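Local coordinates for periplasmic binding protein/LacI transcriptional regulator (Shewanella sp. ANA-3, PDB 5OCP) that binds L-arabinofuranose in the periplasm and probably hands it to an ABC transporter for uptake into the cell, at residues V87-K92 and A137-D142; R112-W117 and V237-E242; C126-L131 and A157-S162; A190-N195 and V220-V225. All coordinates share one frame; numbering follows the deposited sequence.

Contact 1: residues V87-K92 and A137-D142; sequences VDRNIK and ATAAID. With AHR (alpha-L-arabinofuranose), chain I; FUB (beta-L-arabinofuranose), chain J.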
# COMPACT_ATOMS: atom_id res chain seq x y z
N VAL A 87 -1.20 -11.68 -1.70
CA VAL A 87 -1.53 -10.44 -2.35
C VAL A 87 -0.92 -9.24 -1.58
O VAL A 87 -0.72 -9.30 -0.39
CB VAL A 87 -3.03 -10.18 -2.46
CG1 VAL A 87 -3.65 -11.24 -3.38
CG2 VAL A 87 -3.72 -10.19 -1.11
N ASP A 88 -0.61 -8.22 -2.34
CA ASP A 88 -0.22 -6.91 -1.80
C ASP A 88 1.21 -6.99 -1.34
O ASP A 88 2.12 -6.83 -2.18
CB ASP A 88 -1.29 -6.39 -0.81
CG ASP A 88 -0.77 -5.25 0.09
OD1 ASP A 88 0.13 -4.47 -0.38
OD2 ASP A 88 -1.19 -5.15 1.29
N ARG A 89 1.47 -7.31 -0.08
CA ARG A 89 2.84 -7.44 0.41
C ARG A 89 3.40 -8.83 0.10
O ARG A 89 2.80 -9.60 -0.71
CB ARG A 89 2.94 -7.05 1.88
CG ARG A 89 2.40 -5.65 2.13
CD ARG A 89 2.45 -5.28 3.61
NE ARG A 89 1.86 -3.93 3.81
CZ ARG A 89 1.60 -3.41 5.02
NH1 ARG A 89 1.82 -4.09 6.14
NH2 ARG A 89 0.98 -2.22 5.13
N ASN A 90 4.58 -9.07 0.61
CA ASN A 90 5.27 -10.33 0.27
C ASN A 90 5.56 -11.11 1.54
O ASN A 90 5.60 -10.61 2.66
CB ASN A 90 6.59 -10.09 -0.49
CG ASN A 90 7.05 -11.28 -1.34
OD1 ASN A 90 6.32 -12.25 -1.52
ND2 ASN A 90 8.31 -11.25 -1.76
N ILE A 91 5.90 -12.37 1.34
CA ILE A 91 6.38 -13.25 2.40
C ILE A 91 7.81 -13.67 2.03
O ILE A 91 8.18 -13.64 0.85
CB ILE A 91 5.46 -14.47 2.57
CG1 ILE A 91 5.49 -15.35 1.34
CG2 ILE A 91 4.03 -14.04 2.94
CD1 ILE A 91 4.71 -16.67 1.45
N LYS A 92 8.64 -13.92 3.02
CA LYS A 92 9.95 -14.54 2.77
C LYS A 92 9.88 -16.01 3.13
O LYS A 92 9.75 -16.34 4.30
CB LYS A 92 11.05 -13.82 3.57
CG LYS A 92 11.34 -12.42 3.09
CD LYS A 92 11.78 -12.26 1.65
CE LYS A 92 11.96 -10.79 1.28
NZ LYS A 92 13.15 -10.13 1.89
N ALA A 137 7.33 -4.18 6.58
CA ALA A 137 6.32 -4.28 5.49
C ALA A 137 7.04 -4.19 4.18
O ALA A 137 7.80 -3.26 3.95
CB ALA A 137 5.32 -3.13 5.56
N THR A 138 6.71 -5.12 3.29
CA THR A 138 7.33 -5.10 1.97
C THR A 138 7.19 -3.74 1.30
O THR A 138 8.09 -3.29 0.63
CB THR A 138 6.71 -6.19 1.07
OG1 THR A 138 6.72 -7.43 1.78
CG2 THR A 138 7.42 -6.29 -0.21
N ALA A 139 6.02 -3.15 1.45
CA ALA A 139 5.73 -1.86 0.80
C ALA A 139 6.71 -0.75 1.25
O ALA A 139 7.17 0.04 0.41
CB ALA A 139 4.31 -1.45 1.01
N ALA A 140 7.06 -0.73 2.53
CA ALA A 140 8.01 0.27 3.05
C ALA A 140 9.45 -0.03 2.62
O ALA A 140 10.15 0.82 2.13
CB ALA A 140 7.93 0.34 4.57
N ILE A 141 9.85 -1.25 2.81
CA ILE A 141 11.23 -1.64 2.46
C ILE A 141 11.52 -1.35 0.98
O ILE A 141 12.54 -0.77 0.59
CB ILE A 141 11.37 -3.14 2.76
CG1 ILE A 141 11.27 -3.42 4.27
CG2 ILE A 141 12.66 -3.68 2.23
CD1 ILE A 141 10.95 -4.87 4.55
N ASP A 142 10.63 -1.87 0.11
CA ASP A 142 10.86 -1.78 -1.31
C ASP A 142 10.64 -0.38 -1.90
O ASP A 142 11.33 0.00 -2.85
CB ASP A 142 9.99 -2.77 -2.04
CG ASP A 142 10.45 -4.24 -1.87
OD1 ASP A 142 11.39 -4.48 -1.06
OD2 ASP A 142 9.80 -5.11 -2.47
O5 AHR I . 0.82 -2.65 1.31
C5 AHR I . 0.27 -1.50 0.75
C4 AHR I . 0.41 -0.33 1.71
O4 AHR I . -0.11 -0.64 2.98
C3 AHR I . -0.30 0.93 1.19
O3 AHR I . 0.55 1.60 0.32
C2 AHR I . -0.60 1.61 2.51
O2 AHR I . -1.62 2.57 2.49
C1 AHR I . -1.04 0.40 3.32
O1 AHR I . -0.92 0.69 4.62
O5 FUB J . 0.82 -2.65 1.30
C5 FUB J . 0.26 -1.50 0.76
C4 FUB J . 0.41 -0.33 1.72
O4 FUB J . -0.10 -0.63 2.99
C3 FUB J . -0.31 0.93 1.21
O3 FUB J . 0.54 1.59 0.32
C2 FUB J . -0.55 1.66 2.52
O2 FUB J . -1.61 2.58 2.49
C1 FUB J . -0.69 0.55 3.57
O1 FUB J . -2.00 0.29 3.69
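Ala137, the N-cap residue of helix 138-151, lays its methyl over one face of the Arg89 guanidinium. Its CB stands 3.5 Å above that plane, displaced toward the rim, and NH1 of Arg89 is the nearest atom at 3.7 Å. One residue on, Thr138 supplies the polar link: the backbone N of Asn90 donates to its OG1 over 2.9 Å, a somewhat bent bond with an N-H...O angle of 148°. OG1 is anti to the carbonyl carbon (chi1 -51°), which turns it to segment 87-92; the same oxygen is also hydrogen-bonded to OE2 of Glu67. CG2 of Thr138 rests 3.9 Å from CB of Asn90. This is the cleft of a two-lobed periplasmic binding protein: 87-92 follows a strand of one sheet, helix 138-151 belongs to the other lobe, and the sugar lies between them. Ala139 faces the sugar, its CB 3.7 Å from O5 of either anomer, which overlap here. The Arg89 chain runs extended from CG to NE and reaches two oxygens of the sugar: NE donates to O5 over 3.0 Å, NH2 to the ring oxygen O4 over 2.9 Å at a nearly straight 167°. An alanine in place of Arg89 would probably leave O5 and O4 without these donors and the Val65 carbonyl without its NH1 mate. Asp88 brings OD1 to 2.6 Å from O5, while its OD2 forms a salt bridge with Arg15.

Contact 2: residues R112-W117 and V237-E242; sequences RKIGQW and VNATVE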
# COMPACT_ATOMS: atom_id res chain seq x y z
N ARG A 112 10.82 4.26 -7.30
CA ARG A 112 11.60 4.82 -8.39
C ARG A 112 10.84 5.91 -9.17
O ARG A 112 11.42 6.96 -9.46
CB ARG A 112 12.12 3.75 -9.36
CG ARG A 112 13.10 2.82 -8.78
CD ARG A 112 13.90 2.08 -9.88
NE ARG A 112 13.04 1.26 -10.76
CZ ARG A 112 12.62 0.03 -10.47
NH1 ARG A 112 12.96 -0.56 -9.34
NH2 ARG A 112 11.87 -0.61 -11.34
N LYS A 113 9.58 5.66 -9.58
CA LYS A 113 8.82 6.63 -10.38
C LYS A 113 8.58 7.92 -9.63
O LYS A 113 8.71 9.01 -10.18
CB LYS A 113 7.47 6.02 -10.82
CG LYS A 113 7.63 4.99 -11.94
CD LYS A 113 6.41 4.11 -11.97
CE LYS A 113 5.37 4.60 -12.89
NZ LYS A 113 4.82 3.32 -13.46
N ILE A 114 8.28 7.80 -8.32
CA ILE A 114 8.00 9.02 -7.52
C ILE A 114 9.32 9.77 -7.28
O ILE A 114 9.36 11.00 -7.33
CB ILE A 114 7.11 8.68 -6.29
CG1 ILE A 114 6.40 9.96 -5.82
CG2 ILE A 114 7.87 7.96 -5.23
CD1 ILE A 114 5.34 10.41 -6.76
N GLY A 115 10.39 9.03 -7.01
CA GLY A 115 11.73 9.65 -6.88
C GLY A 115 12.16 10.37 -8.13
O GLY A 115 12.69 11.47 -8.09
N GLN A 116 11.96 9.76 -9.29
CA GLN A 116 12.33 10.41 -10.53
C GLN A 116 11.53 11.63 -10.78
O GLN A 116 12.07 12.65 -11.20
CB GLN A 116 12.20 9.43 -11.71
CG GLN A 116 12.86 9.91 -13.00
CD GLN A 116 14.35 10.14 -12.85
OE1 GLN A 116 15.10 9.23 -12.59
NE2 GLN A 116 14.77 11.39 -12.92
N TRP A 117 10.23 11.58 -10.50
CA TRP A 117 9.37 12.72 -10.67
C TRP A 117 9.88 13.91 -9.82
O TRP A 117 9.97 15.05 -10.29
CB TRP A 117 7.89 12.40 -10.32
CG TRP A 117 7.02 13.61 -10.56
CD1 TRP A 117 6.38 13.95 -11.75
CD2 TRP A 117 6.69 14.66 -9.63
NE1 TRP A 117 5.73 15.18 -11.58
CE2 TRP A 117 5.96 15.65 -10.33
CE3 TRP A 117 7.04 14.91 -8.32
CZ2 TRP A 117 5.48 16.78 -9.71
CZ3 TRP A 117 6.61 16.10 -7.71
CH2 TRP A 117 5.84 17.01 -8.42
N VAL A 237 -0.81 19.05 -1.93
CA VAL A 237 0.21 17.99 -2.19
C VAL A 237 0.49 17.91 -3.69
O VAL A 237 -0.22 18.52 -4.48
CB VAL A 237 -0.31 16.64 -1.69
CG1 VAL A 237 -0.56 16.67 -0.20
CG2 VAL A 237 -1.52 16.18 -2.47
N ASN A 238 1.55 17.22 -4.08
CA ASN A 238 2.03 17.35 -5.45
C ASN A 238 1.85 16.16 -6.34
O ASN A 238 1.45 16.34 -7.47
CB ASN A 238 3.43 17.76 -5.45
CG ASN A 238 3.61 19.11 -4.76
OD1 ASN A 238 3.80 19.16 -3.54
ND2 ASN A 238 3.44 20.21 -5.52
N ALA A 239 2.19 14.97 -5.84
CA ALA A 239 2.29 13.74 -6.73
C ALA A 239 2.08 12.49 -5.94
O ALA A 239 2.43 12.42 -4.75
CB ALA A 239 3.59 13.65 -7.51
N THR A 240 1.44 11.48 -6.56
CA THR A 240 1.34 10.17 -5.97
C THR A 240 1.35 9.13 -7.06
O THR A 240 1.07 9.43 -8.21
CB THR A 240 0.09 10.05 -5.09
OG1 THR A 240 0.06 8.82 -4.38
CG2 THR A 240 -1.19 10.13 -5.94
N VAL A 241 1.72 7.91 -6.71
CA VAL A 241 1.61 6.78 -7.63
C VAL A 241 0.39 6.02 -7.26
O VAL A 241 0.10 5.65 -6.09
CB VAL A 241 2.86 5.86 -7.53
CG1 VAL A 241 2.68 4.61 -8.39
CG2 VAL A 241 4.11 6.66 -7.79
N GLU A 242 -0.44 5.70 -8.24
CA GLU A 242 -1.66 4.97 -7.99
C GLU A 242 -1.39 3.53 -7.65
O GLU A 242 -0.59 2.91 -8.31
CB GLU A 242 -2.54 5.02 -9.27
CG GLU A 242 -3.85 4.35 -9.12
CD GLU A 242 -4.81 4.52 -10.31
OE1 GLU A 242 -5.97 4.34 -10.07
OE2 GLU A 242 -4.44 4.84 -11.45
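The amide of Asn238, whose CB rests against the Trp117 ring, is held at both ends: OD1 accepts the backbone N-H of Ile219 and ND2 donates to the carbonyl of Gly214. With the amide engaged there, only the CB of Asn238 meets the helix, 3.9 Å from CH2 of Trp117, and the two side chains cross at about a right angle. Trp117 itself has CG anti to the backbone N (chi1 -178°), and its indole reaches out to Ala239. The methyl of Ala239 makes a CH-pi contact: its CB is 3.8 Å from the centroid of the six-membered ring and 11° off the normal, so it sits over the face of that ring. Helix 107-121 here covers a mixed sheet of one lobe of the alpha/beta fold. The segment axes come within 8.5 Å at 158°, and strand 239-242, nearly antiparallel to the helix, lies between strands 218-221 and 275-277. Ile114, one turn before Trp117, packs beside it. Its CD1 is 3.8 Å from CB of Ala239, so the alanine methyl is met by both an aliphatic tip and the indole; the same CD1 lies 4.0 Å from the backbone N of Thr240. Farther along the strand, CG2 of Val241 approaches CB of Ile114 to 3.9 Å. Thr240, between these two inward-facing residues, points away from the helix, and its OG1 is hydrogen-bonded to Asp196.

Contact 3: residues C126-L131 and A157-S162; sequences CDIAEL and AKIVRS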
# COMPACT_ATOMS: atom_id res chain seq x y z
N CYS A 126 17.40 19.01 -3.73
CA CYS A 126 16.25 18.76 -2.83
C CYS A 126 16.67 18.08 -1.54
O CYS A 126 17.13 16.90 -1.57
CB CYS A 126 15.20 17.86 -3.58
SG CYS A 126 13.57 17.79 -2.81
N ASP A 127 16.48 18.76 -0.42
CA ASP A 127 16.56 18.08 0.87
C ASP A 127 15.22 17.50 1.24
O ASP A 127 14.23 18.22 1.36
CB ASP A 127 16.98 19.00 1.98
CG ASP A 127 18.52 19.28 2.00
OD1 ASP A 127 19.31 18.66 1.24
OD2 ASP A 127 18.90 20.19 2.78
N ILE A 128 15.22 16.24 1.56
CA ILE A 128 13.97 15.49 1.67
C ILE A 128 13.78 14.94 3.08
O ILE A 128 14.74 14.37 3.64
CB ILE A 128 14.08 14.25 0.71
CG1 ILE A 128 14.27 14.71 -0.76
CG2 ILE A 128 12.84 13.32 0.82
CD1 ILE A 128 14.96 13.73 -1.63
N ALA A 129 12.56 14.97 3.55
CA ALA A 129 12.17 14.25 4.77
C ALA A 129 11.34 13.03 4.38
O ALA A 129 10.31 13.22 3.63
CB ALA A 129 11.34 15.14 5.65
N GLU A 130 11.73 11.88 4.89
CA GLU A 130 11.05 10.62 4.60
C GLU A 130 10.17 10.17 5.74
O GLU A 130 10.66 9.95 6.88
CB GLU A 130 12.11 9.55 4.30
CG GLU A 130 11.51 8.18 3.99
CD GLU A 130 12.58 7.13 3.72
OE1 GLU A 130 13.72 7.33 4.18
OE2 GLU A 130 12.30 6.07 3.10
N LEU A 131 8.87 9.93 5.44
CA LEU A 131 7.96 9.29 6.38
C LEU A 131 7.83 7.86 5.95
O LEU A 131 7.20 7.53 4.94
CB LEU A 131 6.59 9.96 6.41
CG LEU A 131 6.56 11.39 6.84
CD1 LEU A 131 5.20 12.05 6.63
CD2 LEU A 131 6.96 11.40 8.31
N ALA A 157 20.60 15.93 -4.00
CA ALA A 157 19.44 15.41 -3.37
C ALA A 157 19.86 14.51 -2.21
O ALA A 157 20.76 13.74 -2.31
CB ALA A 157 18.68 14.60 -4.37
N LYS A 158 19.21 14.66 -1.10
CA LYS A 158 19.52 13.84 0.04
C LYS A 158 18.32 13.75 0.98
O LYS A 158 17.61 14.73 1.20
CB LYS A 158 20.67 14.56 0.78
CG LYS A 158 21.12 13.84 1.99
CD LYS A 158 22.37 14.52 2.57
CE LYS A 158 23.25 13.52 3.33
NZ LYS A 158 22.46 12.60 4.17
N ILE A 159 18.18 12.61 1.61
CA ILE A 159 17.25 12.42 2.65
C ILE A 159 17.89 12.85 3.97
O ILE A 159 18.87 12.22 4.40
CB ILE A 159 16.73 10.98 2.73
CG1 ILE A 159 15.91 10.66 1.45
CG2 ILE A 159 15.87 10.82 3.94
CD1 ILE A 159 15.49 9.16 1.31
N VAL A 160 17.32 13.91 4.53
CA VAL A 160 17.90 14.53 5.74
C VAL A 160 17.24 14.10 6.98
O VAL A 160 17.84 14.26 8.04
CB VAL A 160 18.03 16.07 5.63
CG1 VAL A 160 18.88 16.44 4.44
CG2 VAL A 160 16.69 16.77 5.60
N ARG A 161 16.04 13.53 6.92
CA ARG A 161 15.28 13.10 8.14
C ARG A 161 14.56 11.85 7.67
O ARG A 161 14.05 11.86 6.53
CB ARG A 161 14.10 14.06 8.55
CG ARG A 161 14.40 15.53 8.70
CD ARG A 161 14.85 15.74 10.10
NE ARG A 161 15.77 16.85 10.29
CZ ARG A 161 16.59 16.92 11.34
NH1 ARG A 161 16.58 15.95 12.26
NH2 ARG A 161 17.42 17.96 11.48
N SER A 162 14.47 10.81 8.53
CA SER A 162 13.76 9.59 8.14
C SER A 162 13.26 8.89 9.39
O SER A 162 14.03 8.72 10.30
CB SER A 162 14.65 8.73 7.27
OG SER A 162 13.99 7.57 6.92
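Four backbone hydrogen bonds join Cys126-Leu131 to Ala157-Ser162. Lys158 N donates to Cys126 O at 3.1 Å, Ile128 N to Lys158 O at 2.8 Å, and Val160 N to Ile128 O at 2.8 Å. The fourth, Glu130 N to Arg161 O, is also 2.8 Å and the straightest (N-H...O 176°). A beta bulge interrupts the ladder: Ile128 pairs with Ile159, but Ala129 pairs with Arg161, so Val160 is the extra residue, and its psi of -17° departs from an extended strand.

One polar side-chain bond crosses the pair. With CG anti to the backbone N and the chain extended beyond it, Glu130 carries its carboxylate out beside Ser162. Ser162 OG donates to OE1 of Glu130 over 2.8 Å, coming from above the carboxylate plane, 52° out of it, while OE2 is hydrogen-bonded to His194. An alanine at Glu130 would probably leave the hydroxyl of Ser162 and NE2 of His194 without this acceptor.

The apolar contact is between isoleucines: on the face shared with Glu130, CB of Ile128 meets CG1 of Ile159 at 4.1 Å, and Phe147 of helix 138-151 packs against both. At the bulge a methyl lies beside a polar group, CG1 of Val160 being 3.8 Å from CG of the Asp127 carboxylate. A covalent link, the Cys126-Cys189 disulfide, ties the strand to the chain just ahead of strand 190-193. The two parallel strands, with helix 138-151 linking them, form a beta-alpha-beta crossover at one margin of the lobe's sheet, with 157-164 outermost.

Contact 4: residues A190-N195 and V220-V225; sequences AVWSHN and VSVDGV. With AHR (alpha-L-arabinofuranose), chain I; FUB (beta-L-arabinofuranose), chain J.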
# COMPACT_ATOMS: atom_id res chain seq x y z
N ALA A 190 11.12 18.85 0.29
CA ALA A 190 10.05 17.90 0.05
C ALA A 190 9.87 16.90 1.16
O ALA A 190 10.84 16.55 1.82
CB ALA A 190 10.26 17.13 -1.24
N VAL A 191 8.65 16.37 1.26
CA VAL A 191 8.33 15.19 2.06
C VAL A 191 8.04 14.03 1.08
O VAL A 191 7.27 14.19 0.14
CB VAL A 191 7.10 15.43 2.94
CG1 VAL A 191 6.61 14.14 3.66
CG2 VAL A 191 7.44 16.52 3.94
N TRP A 192 8.75 12.93 1.30
CA TRP A 192 8.53 11.63 0.63
C TRP A 192 7.86 10.78 1.66
O TRP A 192 8.45 10.35 2.68
CB TRP A 192 9.91 11.11 0.21
CG TRP A 192 10.08 9.62 -0.02
CD1 TRP A 192 11.17 8.92 0.30
CD2 TRP A 192 9.19 8.68 -0.69
NE1 TRP A 192 11.03 7.61 -0.05
CE2 TRP A 192 9.83 7.44 -0.68
CE3 TRP A 192 7.92 8.78 -1.29
CZ2 TRP A 192 9.25 6.29 -1.21
CZ3 TRP A 192 7.35 7.62 -1.84
CH2 TRP A 192 8.03 6.40 -1.80
N SER A 193 6.58 10.49 1.41
CA SER A 193 5.80 9.69 2.28
C SER A 193 5.48 8.32 1.67
O SER A 193 5.00 8.27 0.52
CB SER A 193 4.50 10.39 2.60
OG SER A 193 3.72 9.55 3.43
N HIS A 194 5.72 7.23 2.41
CA HIS A 194 5.46 5.93 1.82
C HIS A 194 3.98 5.69 1.54
O HIS A 194 3.69 4.79 0.77
CB HIS A 194 6.04 4.82 2.67
CG HIS A 194 7.55 4.80 2.73
ND1 HIS A 194 8.22 3.78 3.36
CD2 HIS A 194 8.49 5.68 2.32
CE1 HIS A 194 9.53 4.01 3.29
NE2 HIS A 194 9.73 5.09 2.57
N ASN A 195 3.04 6.44 2.12
CA ASN A 195 1.67 6.36 1.72
C ASN A 195 0.93 7.67 1.85
O ASN A 195 1.38 8.61 2.53
CB ASN A 195 0.88 5.23 2.38
CG ASN A 195 0.44 5.51 3.80
OD1 ASN A 195 0.97 6.42 4.48
ND2 ASN A 195 -0.53 4.70 4.28
N VAL A 220 5.21 14.22 -1.97
CA VAL A 220 5.11 13.10 -2.90
C VAL A 220 4.87 11.80 -2.15
O VAL A 220 5.35 11.63 -1.04
CB VAL A 220 6.27 13.03 -3.82
CG1 VAL A 220 6.48 14.33 -4.56
CG2 VAL A 220 7.56 12.61 -3.09
N SER A 221 4.15 10.86 -2.74
CA SER A 221 3.60 9.76 -1.97
C SER A 221 3.20 8.60 -2.88
O SER A 221 3.42 8.65 -4.13
CB SER A 221 2.35 10.34 -1.27
OG SER A 221 1.80 9.44 -0.35
N VAL A 222 2.62 7.60 -2.26
CA VAL A 222 2.01 6.43 -2.96
C VAL A 222 0.65 6.11 -2.41
O VAL A 222 0.46 6.09 -1.19
CB VAL A 222 2.93 5.17 -2.86
CG1 VAL A 222 2.32 4.00 -3.65
CG2 VAL A 222 4.27 5.46 -3.44
N ASP A 223 -0.29 5.82 -3.33
CA ASP A 223 -1.56 5.08 -3.13
C ASP A 223 -2.61 5.59 -4.16
O ASP A 223 -3.37 4.80 -4.73
CB ASP A 223 -2.15 5.07 -1.74
CG ASP A 223 -1.50 4.09 -0.78
OD1 ASP A 223 -0.67 3.21 -1.20
OD2 ASP A 223 -1.74 4.18 0.46
N GLY A 224 -2.69 6.91 -4.34
CA GLY A 224 -3.67 7.46 -5.19
C GLY A 224 -5.08 7.39 -4.62
O GLY A 224 -6.06 7.08 -5.35
N VAL A 225 -5.23 7.66 -3.33
CA VAL A 225 -6.57 7.62 -2.74
C VAL A 225 -7.32 8.88 -3.10
O VAL A 225 -6.72 9.86 -3.36
CB VAL A 225 -6.61 7.37 -1.25
CG1 VAL A 225 -5.91 6.01 -0.95
CG2 VAL A 225 -6.01 8.52 -0.45
O5 AHR I . 0.82 -2.65 1.31
C5 AHR I . 0.27 -1.50 0.75
C4 AHR I . 0.41 -0.33 1.71
O4 AHR I . -0.11 -0.64 2.98
C3 AHR I . -0.30 0.93 1.19
O3 AHR I . 0.55 1.60 0.32
C2 AHR I . -0.60 1.61 2.51
O2 AHR I . -1.62 2.57 2.49
C1 AHR I . -1.04 0.40 3.32
O1 AHR I . -0.92 0.69 4.62
O5 FUB J . 0.82 -2.65 1.30
C5 FUB J . 0.26 -1.50 0.76
C4 FUB J . 0.41 -0.33 1.72
O4 FUB J . -0.10 -0.63 2.99
C3 FUB J . -0.31 0.93 1.21
O3 FUB J . 0.54 1.59 0.32
C2 FUB J . -0.55 1.66 2.52
O2 FUB J . -1.61 2.58 2.49
C1 FUB J . -0.69 0.55 3.57
O1 FUB J . -2.00 0.29 3.69
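The sugar pocket is built here at the C-terminal ends of two adjacent parallel strands, where Asn195 and Asp223 meet each other and the arabinofuranose. Strand 190-193, helix 196-208 and strand 218-221 form a beta-alpha-beta unit, and the pocket residues lie just past the strands. The pairing itself is short but nearly ideal: Val220 N donates to Val191 O at 2.9 Å, and Ser193 N to Val220 O at 3.0 Å, the second at 177°. The Trp192 indole, on the same face as Val220, reaches past the end of the pairing to lie side by side with Val222, pointing the same way; its edge atom CZ3 is 4.1 Å from CG2 of Val222. The ring of Trp192 is stacked with Phe147, and His194 CD2 lies over one of its faces. Beyond the strand, OG of Ser193 donates to the carbonyl O of Asn195 over 2.7 Å, tying down the bend into helix 196-208. Asn195 is the N-cap of that helix: with CG between the backbone N and the carbonyl carbon (chi1 79°), its amide lies at the helix start, where OD1 accepts the N-H of Met198. ND2 has two partners, donating to Phe167 O and, over 3.0 Å, to O2 of the sugar in either anomer, almost perfectly straight. Asp223 approaches the same hydroxyl, its OD2 2.6 Å from O2, while its OD1 is 2.5 Å from O3. CB of Asn195 comes to 3.4 Å from OD2 of Asp223.

Contacts 1, 2 and 4 are buried, whereas contact 3, whose centre lies about 21 Å from that of the chain, is only partly so. Contacts 1 and 4 both touch the sugar at different oxygens: contact 1 bridges the lobes and offers O5 and O4 an arginine, with a carboxylate at O5; contact 4, within one lobe, offers O2 and O3 an amide and a carboxylate. Contacts 2, 3 and 4 share the mixed sheet. Contact 4 lies mid-sheet, next to strand 126-132 of contact 3 on one flank and strand 239-242 of contact 2 on the other. Backbone bonds dominate contact 3, while contact 2 joins helix to sheet by apolar and CH-pi packing. A probable backbone bond from Leu131 N to Trp192 O connects contacts 3 and 4.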